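Local coordinates for protein 2-methyl-3-hydroxypyridine-5-carboxylic acid oxygenase (PDB 3ALJ) that probably catalyses the FAD-dependent oxygenation and ring opening of 2-methyl-3-hydroxypyridine-5-carboxylic acid, a step in the breakdown of vitamin B6 compounds, at residues Val162-Ser165 with Asp171-Val174; Arg333-Arg338 with Leu363-Tyr368. All coordinates share one frame; numbering follows the deposited sequence.

Contact 1: residues Val162-Ser165 with Asp171-Val174; sequences VRDS and DRWV
Arg163 and Arg172 each set CG anti to the backbone N (chi1 178° and -179°), which sends both chains toward each other between helix and strand. Arg172 then runs extended from CG to NE, whereas Arg163 bends at its third torsion, bringing NE and NH2 beside the carboxylate of Asp164, the next residue. The guanidinium groups meet where Arg163 NH2 lies 3.5 Å from Arg172 NH1, two donors that cannot bond each other, with planes 53° apart. Asp164 probably offsets the two positive charges. Its carboxylate receives Arg163 side-on, Arg163 NE to Asp164 OD1 at 2.9 Å and Arg163 NH2 to Asp164 OD2 at 3.0 Å, both arriving from above the carboxylate plane. The run from Asp156 to Arg163 matches the DG motif of flavoprotein aromatic hydroxylases, with Arg163 as its closing arginine, just ahead of strand 170-185. A water donates to Asp164 OD2 (2.8 Å) and accepts from Arg172 NH1 (3.0 Å), in the guanidinium plane, linking two atoms too far apart for a salt bridge. Arginine suits both positions because its N-H groups serve separate partners: Arg163 NH2 and NH1 also reach Val158 O and Ala289 O, and Arg172 NE forms a salt bridge with Glu271.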
ATOM      1  N   VAL A 162       8.275 -15.847  -7.226  1.00  9.17           N
ATOM      2  CA  VAL A 162       7.257 -16.642  -7.829  1.00  9.61           C
ATOM      3  C   VAL A 162       7.062 -16.181  -9.291  1.00 10.28           C
ATOM      4  O   VAL A 162       7.010 -17.028 -10.217  1.00 11.70           O
ATOM      5  CB  VAL A 162       5.946 -16.561  -6.974  1.00  9.43           C
ATOM      6  CG1 VAL A 162       4.715 -17.181  -7.716  1.00 10.74           C
ATOM      7  CG2 VAL A 162       6.167 -17.155  -5.542  1.00 10.30           C
ATOM      8  N   ARG A 163       6.964 -14.864  -9.539  1.00 10.24           N
ATOM      9  CA  ARG A 163       6.839 -14.367 -10.867  1.00  9.47           C
ATOM     10  C   ARG A 163       8.084 -14.638 -11.713  1.00 10.00           C
ATOM     11  O   ARG A 163       7.944 -15.237 -12.803  1.00 10.18           O
ATOM     12  CB  ARG A 163       6.702 -12.848 -10.744  1.00  8.88           C
ATOM     13  CG  ARG A 163       6.613 -12.116 -12.124  1.00  7.84           C
ATOM     14  CD  ARG A 163       6.746 -10.627 -11.946  1.00  8.02           C
ATOM     15  NE  ARG A 163       8.057 -10.260 -11.421  1.00  9.63           N
ATOM     16  CZ  ARG A 163       8.324  -9.279 -10.595  1.00  8.47           C
ATOM     17  NH1 ARG A 163       7.407  -8.484 -10.085  1.00  8.77           N
ATOM     18  NH2 ARG A 163       9.603  -9.073 -10.298  1.00 10.00           N
ATOM     19  N   ASP A 164       9.261 -14.318 -11.173  1.00  9.45           N
ATOM     20  CA  ASP A 164      10.405 -14.378 -12.103  1.00 10.84           C
ATOM     21  C   ASP A 164      10.902 -15.800 -12.307  1.00 11.74           C
ATOM     22  O   ASP A 164      11.573 -16.036 -13.359  1.00 13.70           O
ATOM     23  CB  ASP A 164      11.471 -13.462 -11.583  1.00 10.63           C
ATOM     24  CG  ASP A 164      11.071 -11.935 -11.798  1.00  9.36           C
ATOM     25  OD1 ASP A 164      10.205 -11.667 -12.664  1.00 10.48           O
ATOM     26  OD2 ASP A 164      11.687 -11.114 -11.151  1.00 12.65           O
ATOM     27  N   SER A 165      10.612 -16.717 -11.403  1.00 10.82           N
ATOM     28  CA  SER A 165      11.002 -18.158 -11.728  1.00 10.99           C
ATOM     29  C   SER A 165      10.218 -18.728 -12.818  1.00 14.15           C
ATOM     30  O   SER A 165      10.748 -19.563 -13.597  1.00 16.96           O
ATOM     31  CB  SER A 165      10.808 -19.047 -10.482  1.00 11.29           C
ATOM     32  OG  SER A 165       9.438 -19.108 -10.071  1.00 12.60           O
ATOM     33  N   ASP A 171       7.330  -4.841 -17.676  1.00  9.81           N
ATOM     34  CA  ASP A 171       8.206  -3.657 -17.532  1.00 12.24           C
ATOM     35  C   ASP A 171       8.328  -3.275 -16.055  1.00 10.06           C
ATOM     36  O   ASP A 171       7.258  -3.178 -15.383  1.00 11.99           O
ATOM     37  CB  ASP A 171       7.720  -2.435 -18.314  1.00 13.69           C
ATOM     38  CG  ASP A 171       7.869  -2.619 -19.827  1.00 13.10           C
ATOM     39  OD1 ASP A 171       8.991  -2.985 -20.340  1.00 16.24           O
ATOM     40  OD2 ASP A 171       6.856  -2.356 -20.535  1.00 14.13           O
ATOM     41  N   ARG A 172       9.547  -3.211 -15.589  1.00 12.49           N
ATOM     42  CA  ARG A 172       9.811  -2.859 -14.176  1.00 10.98           C
ATOM     43  C   ARG A 172      10.649  -1.617 -14.241  1.00 14.30           C
ATOM     44  O   ARG A 172      11.569  -1.466 -15.075  1.00 17.42           O
ATOM     45  CB  ARG A 172      10.420  -4.093 -13.528  1.00 12.28           C
ATOM     46  CG  ARG A 172      10.765  -3.974 -12.049  1.00 14.57           C
ATOM     47  CD  ARG A 172      11.074  -5.380 -11.429  1.00 13.45           C
ATOM     48  NE  ARG A 172      11.493  -5.068 -10.141  1.00 17.25           N
ATOM     49  CZ  ARG A 172      12.146  -5.893  -9.401  1.00 16.38           C
ATOM     50  NH1 ARG A 172      12.467  -7.114  -9.981  1.00 16.57           N
ATOM     51  NH2 ARG A 172      12.565  -5.590  -8.222  1.00 20.86           N
ATOM     52  N   TRP A 173      10.378  -0.662 -13.363  1.00 12.29           N
ATOM     53  CA  TRP A 173      11.106   0.588 -13.358  1.00 12.31           C
ATOM     54  C   TRP A 173      11.383   0.988 -11.932  1.00 13.47           C
ATOM     55  O   TRP A 173      10.434   1.032 -11.144  1.00 11.49           O
ATOM     56  CB  TRP A 173      10.287   1.687 -14.027  1.00 13.80           C
ATOM     57  CG  TRP A 173      11.015   3.020 -14.043  1.00 14.16           C
ATOM     58  CD1 TRP A 173      12.227   3.281 -14.679  1.00 24.40           C
ATOM     59  CD2 TRP A 173      10.634   4.175 -13.380  1.00 15.85           C
ATOM     60  NE1 TRP A 173      12.603   4.554 -14.422  1.00 21.12           N
ATOM     61  CE2 TRP A 173      11.649   5.165 -13.648  1.00 19.10           C
ATOM     62  CE3 TRP A 173       9.538   4.522 -12.581  1.00 17.03           C
ATOM     63  CZ2 TRP A 173      11.530   6.498 -13.209  1.00 21.11           C
ATOM     64  CZ3 TRP A 173       9.473   5.870 -12.083  1.00 18.39           C
ATOM     65  CH2 TRP A 173      10.509   6.810 -12.428  1.00 17.13           C
ATOM     66  N   VAL A 174      12.605   1.394 -11.629  1.00 12.11           N
ATOM     67  CA  VAL A 174      12.911   1.981 -10.322  1.00 13.53           C
ATOM     68  C   VAL A 174      13.358   3.375 -10.557  1.00 12.73           C
ATOM     69  O   VAL A 174      14.316   3.612 -11.327  1.00 14.40           O
ATOM     70  CB  VAL A 174      14.039   1.217  -9.634  1.00 16.16           C
ATOM     71  CG1 VAL A 174      14.262   1.782  -8.209  1.00 19.01           C
ATOM     72  CG2 VAL A 174      13.702  -0.348  -9.573  1.00 18.34           C
TER
HETATM   73  O   HOH W   1      12.193  -8.729 -12.526  1.00 15.92           O

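Contact 2: residues Arg333-Arg338 with Leu363-Tyr368. With BME (beta-mercaptoethanol), chain D.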
ATOM      1  N   ARG A 333      -8.677  -6.769 -13.172  1.00 10.39           N
ATOM      2  CA  ARG A 333      -7.472  -6.065 -13.575  1.00 11.04           C
ATOM      3  C   ARG A 333      -7.721  -4.693 -14.145  1.00 11.22           C
ATOM      4  O   ARG A 333      -6.937  -3.795 -13.891  1.00 12.20           O
ATOM      5  CB  ARG A 333      -6.531  -6.930 -14.405  1.00 11.08           C
ATOM      6  CG  ARG A 333      -5.456  -6.168 -15.057  1.00 16.28           C
ATOM      7  CD  ARG A 333      -4.563  -7.024 -15.940  1.00 15.24           C
ATOM      8  NE  ARG A 333      -3.526  -6.216 -16.265  1.00 16.67           N
ATOM      9  CZ  ARG A 333      -2.388  -6.597 -16.716  1.00 16.27           C
ATOM     10  NH1 ARG A 333      -2.197  -7.902 -16.966  1.00 13.55           N
ATOM     11  NH2 ARG A 333      -1.492  -5.678 -16.981  1.00 20.08           N
ATOM     12  N   PRO A 334      -8.803  -4.476 -14.921  1.00 10.50           N
ATOM     13  CA  PRO A 334      -8.927  -3.149 -15.500  1.00 10.78           C
ATOM     14  C   PRO A 334      -8.970  -1.978 -14.502  1.00 10.59           C
ATOM     15  O   PRO A 334      -8.426  -0.895 -14.781  1.00 12.43           O
ATOM     16  CB  PRO A 334     -10.220  -3.219 -16.349  1.00 12.57           C
ATOM     17  CG  PRO A 334     -10.256  -4.698 -16.770  1.00 12.38           C
ATOM     18  CD  PRO A 334      -9.824  -5.422 -15.486  1.00 12.67           C
ATOM     19  N   ILE A 335      -9.585  -2.188 -13.349  1.00 12.86           N
ATOM     20  CA  ILE A 335      -9.596  -1.128 -12.320  1.00 11.31           C
ATOM     21  C   ILE A 335      -8.126  -0.771 -11.926  1.00 10.03           C
ATOM     22  O   ILE A 335      -7.745   0.391 -11.753  1.00 11.87           O
ATOM     23  CB  ILE A 335     -10.380  -1.603 -11.076  1.00 12.37           C
ATOM     24  CG1 ILE A 335     -11.797  -2.160 -11.546  1.00 16.73           C
ATOM     25  CG2 ILE A 335     -10.390  -0.478 -10.064  1.00 16.01           C
ATOM     26  CD1 ILE A 335     -12.547  -2.727 -10.346  1.00 20.03           C
ATOM     27  N   THR A 336      -7.311  -1.790 -11.745  1.00  9.89           N
ATOM     28  CA  THR A 336      -5.887  -1.596 -11.337  1.00  8.57           C
ATOM     29  C   THR A 336      -5.080  -1.013 -12.474  1.00 10.33           C
ATOM     30  O   THR A 336      -4.273  -0.104 -12.214  1.00 10.61           O
ATOM     31  CB  THR A 336      -5.293  -2.954 -10.951  1.00  9.21           C
ATOM     32  OG1 THR A 336      -5.805  -3.338  -9.650  1.00 10.93           O
ATOM     33  CG2 THR A 336      -3.743  -2.787 -10.778  1.00 11.22           C
ATOM     34  N   ASP A 337      -5.293  -1.439 -13.763  1.00  9.14           N
ATOM     35  CA  ASP A 337      -4.524  -0.890 -14.813  1.00  9.59           C
ATOM     36  C   ASP A 337      -4.815   0.607 -14.961  1.00  8.54           C
ATOM     37  O   ASP A 337      -3.929   1.418 -15.167  1.00  9.11           O
ATOM     38  CB  ASP A 337      -4.946  -1.568 -16.137  1.00 10.16           C
ATOM     39  CG  ASP A 337      -4.317  -2.876 -16.359  1.00 16.02           C
ATOM     40  OD1 ASP A 337      -3.385  -3.288 -15.678  1.00 13.96           O
ATOM     41  OD2 ASP A 337      -4.839  -3.568 -17.278  1.00 19.10           O
ATOM     42  N   ARG A 338      -6.098   0.974 -14.807  1.00  9.30           N
ATOM     43  CA  ARG A 338      -6.489   2.408 -14.919  1.00 10.28           C
ATOM     44  C   ARG A 338      -5.925   3.229 -13.795  1.00  9.31           C
ATOM     45  O   ARG A 338      -5.414   4.313 -13.973  1.00 10.10           O
ATOM     46  CB  ARG A 338      -8.046   2.600 -14.895  1.00 11.67           C
ATOM     47  CG  ARG A 338      -8.620   2.227 -16.273  1.00 15.89           C
ATOM     48  CD  ARG A 338     -10.160   2.600 -16.425  1.00 18.25           C
ATOM     49  NE  ARG A 338     -10.987   1.953 -15.404  1.00 16.16           N
ATOM     50  CZ  ARG A 338     -11.600   0.756 -15.524  1.00 20.43           C
ATOM     51  NH1 ARG A 338     -11.454   0.084 -16.693  1.00 21.94           N
ATOM     52  NH2 ARG A 338     -12.324   0.261 -14.542  1.00 19.91           N
ATOM     53  N   LEU A 363     -10.780   9.183  -7.978  1.00 10.17           N
ATOM     54  CA  LEU A 363     -11.332   8.375  -6.904  1.00  9.95           C
ATOM     55  C   LEU A 363     -12.006   7.086  -7.345  1.00  9.62           C
ATOM     56  O   LEU A 363     -12.598   6.375  -6.521  1.00  9.86           O
ATOM     57  CB  LEU A 363     -12.363   9.257  -6.194  1.00  9.36           C
ATOM     58  CG  LEU A 363     -11.716  10.393  -5.374  1.00 10.02           C
ATOM     59  CD1 LEU A 363     -12.917  11.271  -4.833  1.00 11.18           C
ATOM     60  CD2 LEU A 363     -10.775   9.886  -4.252  1.00 12.70           C
ATOM     61  N   GLU A 364     -11.920   6.698  -8.631  1.00 10.81           N
ATOM     62  CA  GLU A 364     -12.603   5.497  -9.023  1.00 12.89           C
ATOM     63  C   GLU A 364     -12.171   4.261  -8.285  1.00 11.72           C
ATOM     64  O   GLU A 364     -13.071   3.523  -7.760  1.00 11.04           O
ATOM     65  CB  GLU A 364     -12.332   5.306 -10.523  1.00 16.93           C
ATOM     66  CG  GLU A 364     -12.819   3.917 -11.023  1.00 16.58           C
ATOM     67  CD  GLU A 364     -12.524   3.769 -12.522  1.00 25.08           C
ATOM     68  OE1 GLU A 364     -13.132   4.546 -13.261  1.00 28.16           O
ATOM     69  OE2 GLU A 364     -11.589   3.022 -12.899  1.00 20.69           O
ATOM     70  N   ALA A 365     -10.866   4.023  -8.099  1.00 10.34           N
ATOM     71  CA  ALA A 365     -10.432   2.856  -7.396  1.00  9.73           C
ATOM     72  C   ALA A 365     -10.971   2.901  -5.930  1.00  9.98           C
ATOM     73  O   ALA A 365     -11.464   1.895  -5.331  1.00  9.34           O
ATOM     74  CB  ALA A 365      -8.870   2.715  -7.366  1.00 12.47           C
ATOM     75  N   ALA A 366     -10.910   4.107  -5.328  1.00  9.71           N
ATOM     76  CA  ALA A 366     -11.369   4.201  -3.875  1.00  7.13           C
ATOM     77  C   ALA A 366     -12.878   3.970  -3.776  1.00  7.86           C
ATOM     78  O   ALA A 366     -13.314   3.448  -2.767  1.00  8.49           O
ATOM     79  CB  ALA A 366     -11.027   5.584  -3.366  1.00  7.90           C
ATOM     80  N   ARG A 367     -13.635   4.360  -4.821  1.00  9.49           N
ATOM     81  CA  ARG A 367     -15.082   4.179  -4.809  1.00 10.21           C
ATOM     82  C   ARG A 367     -15.519   2.771  -4.929  1.00 10.13           C
ATOM     83  O   ARG A 367     -16.682   2.424  -4.576  1.00  9.37           O
ATOM     84  CB  ARG A 367     -15.718   5.020  -5.931  1.00  8.54           C
ATOM     85  CG  ARG A 367     -15.652   6.532  -5.598  1.00  9.59           C
ATOM     86  CD  ARG A 367     -16.220   7.362  -6.744  1.00 10.17           C
ATOM     87  NE  ARG A 367     -17.620   7.021  -6.791  1.00 13.55           N
ATOM     88  CZ  ARG A 367     -18.209   6.449  -7.814  1.00 15.47           C
ATOM     89  NH1 ARG A 367     -17.568   6.254  -8.995  1.00 17.38           N
ATOM     90  NH2 ARG A 367     -19.458   6.074  -7.608  1.00 14.42           N
ATOM     91  N   TYR A 368     -14.662   1.859  -5.495  1.00  8.30           N
ATOM     92  CA  TYR A 368     -15.057   0.496  -5.699  1.00  8.34           C
ATOM     93  C   TYR A 368     -15.282  -0.207  -4.378  1.00  9.57           C
ATOM     94  O   TYR A 368     -14.442  -0.159  -3.441  1.00 10.24           O
ATOM     95  CB  TYR A 368     -13.936  -0.234  -6.515  1.00  9.08           C
ATOM     96  CG  TYR A 368     -14.307  -1.676  -6.788  1.00  8.47           C
ATOM     97  CD1 TYR A 368     -15.474  -1.968  -7.573  1.00  9.30           C
ATOM     98  CD2 TYR A 368     -13.605  -2.724  -6.188  1.00  8.06           C
ATOM     99  CE1 TYR A 368     -15.836  -3.294  -7.789  1.00 11.32           C
ATOM    100  CE2 TYR A 368     -13.938  -4.037  -6.461  1.00  8.04           C
ATOM    101  CZ  TYR A 368     -15.117  -4.319  -7.217  1.00 11.05           C
ATOM    102  OH  TYR A 368     -15.497  -5.634  -7.454  1.00 12.05           O
TER
HETATM  103  C1  BME D 382      -9.755  -0.860  -6.748  1.00 18.30           C
HETATM  104  C2  BME D 382      -8.272  -0.735  -6.239  1.00 13.99           C
HETATM  105  O1  BME D 382     -10.615  -0.769  -5.604  1.00 10.44           O
HETATM  106  S2  BME D 382      -7.236  -1.142  -7.748  1.00 17.18           S
HETATM  107  O   HOH W   2      -9.342   2.688 -11.487  1.00 13.97           O
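Arg338 and Glu364 supply the ionic part of this contact, a salt bridge at the rim where a short C-terminal helix, 364-367, packs against the long helix 321-349. Arg338 NE gives Glu364 OE2 a nearly straight bond of 2.8 Å (167°), in the guanidinium plane and on the syn side of the carboxylate; NH2 adds a weak second bond to the same oxygen. The planes stand 74° apart, so the arginine presents its edge to one oxygen rather than pairing flat with both. A water completes the polar set, donating to Glu364 OE2 at 2.7 Å and to Ile335 O at 2.8 Å. Glutamate suits the site because its chain, extended beyond CG, reaches across to the long helix; an alanine here would probably leave Arg338 without its carboxylate mate and the bridging water without one of its acceptors.

The apolar part centres on Ile335. With CG1 beside the backbone N (chi1 -51°), its CD1 sits over the face of the Tyr368 ring, 4.0 Å from the centroid, a CH-pi contact. The CG2 branch faces Ala365 CB, and alanine's small side chain lets Ile335 CA and Ala365 CA come within 6.4 Å.

A beta-mercaptoethanol, probably from the crystallisation liquor, lies between Ile335 and Ala365: its O1 donates to Ala365 O at 2.8 Å, and its C1 is 3.4 Å from Ile335 CG2 and also against Ala365 CB. The Ala365 side chain is about 9 Å from the FAD. Tyr375 of strand 374-375 touches Ile335, Arg338 and Glu364, and its ring meets that of Tyr368, while Trp56 of strand 52-56 packs on Ala366.

How the contacts relate
From the N terminus, the chain has already visited both sheets before helix 161-166, and contact 1 marks its return from strand 151-154 of the nucleotide-binding sheet to the seven-stranded one. Contact 1 closes a short loop there, only five residues lying between its segments, and ties helix 161-166 to the start of strand 170-185. Much later, helix 321-349 begins contact 2, whose loop of 24 intervening residues, partly helical, sets helix 364-367 against the long helix. The two loops follow in series, neither nesting nor crossing, with centres 22 Å apart and nearest atoms about 9 Å apart.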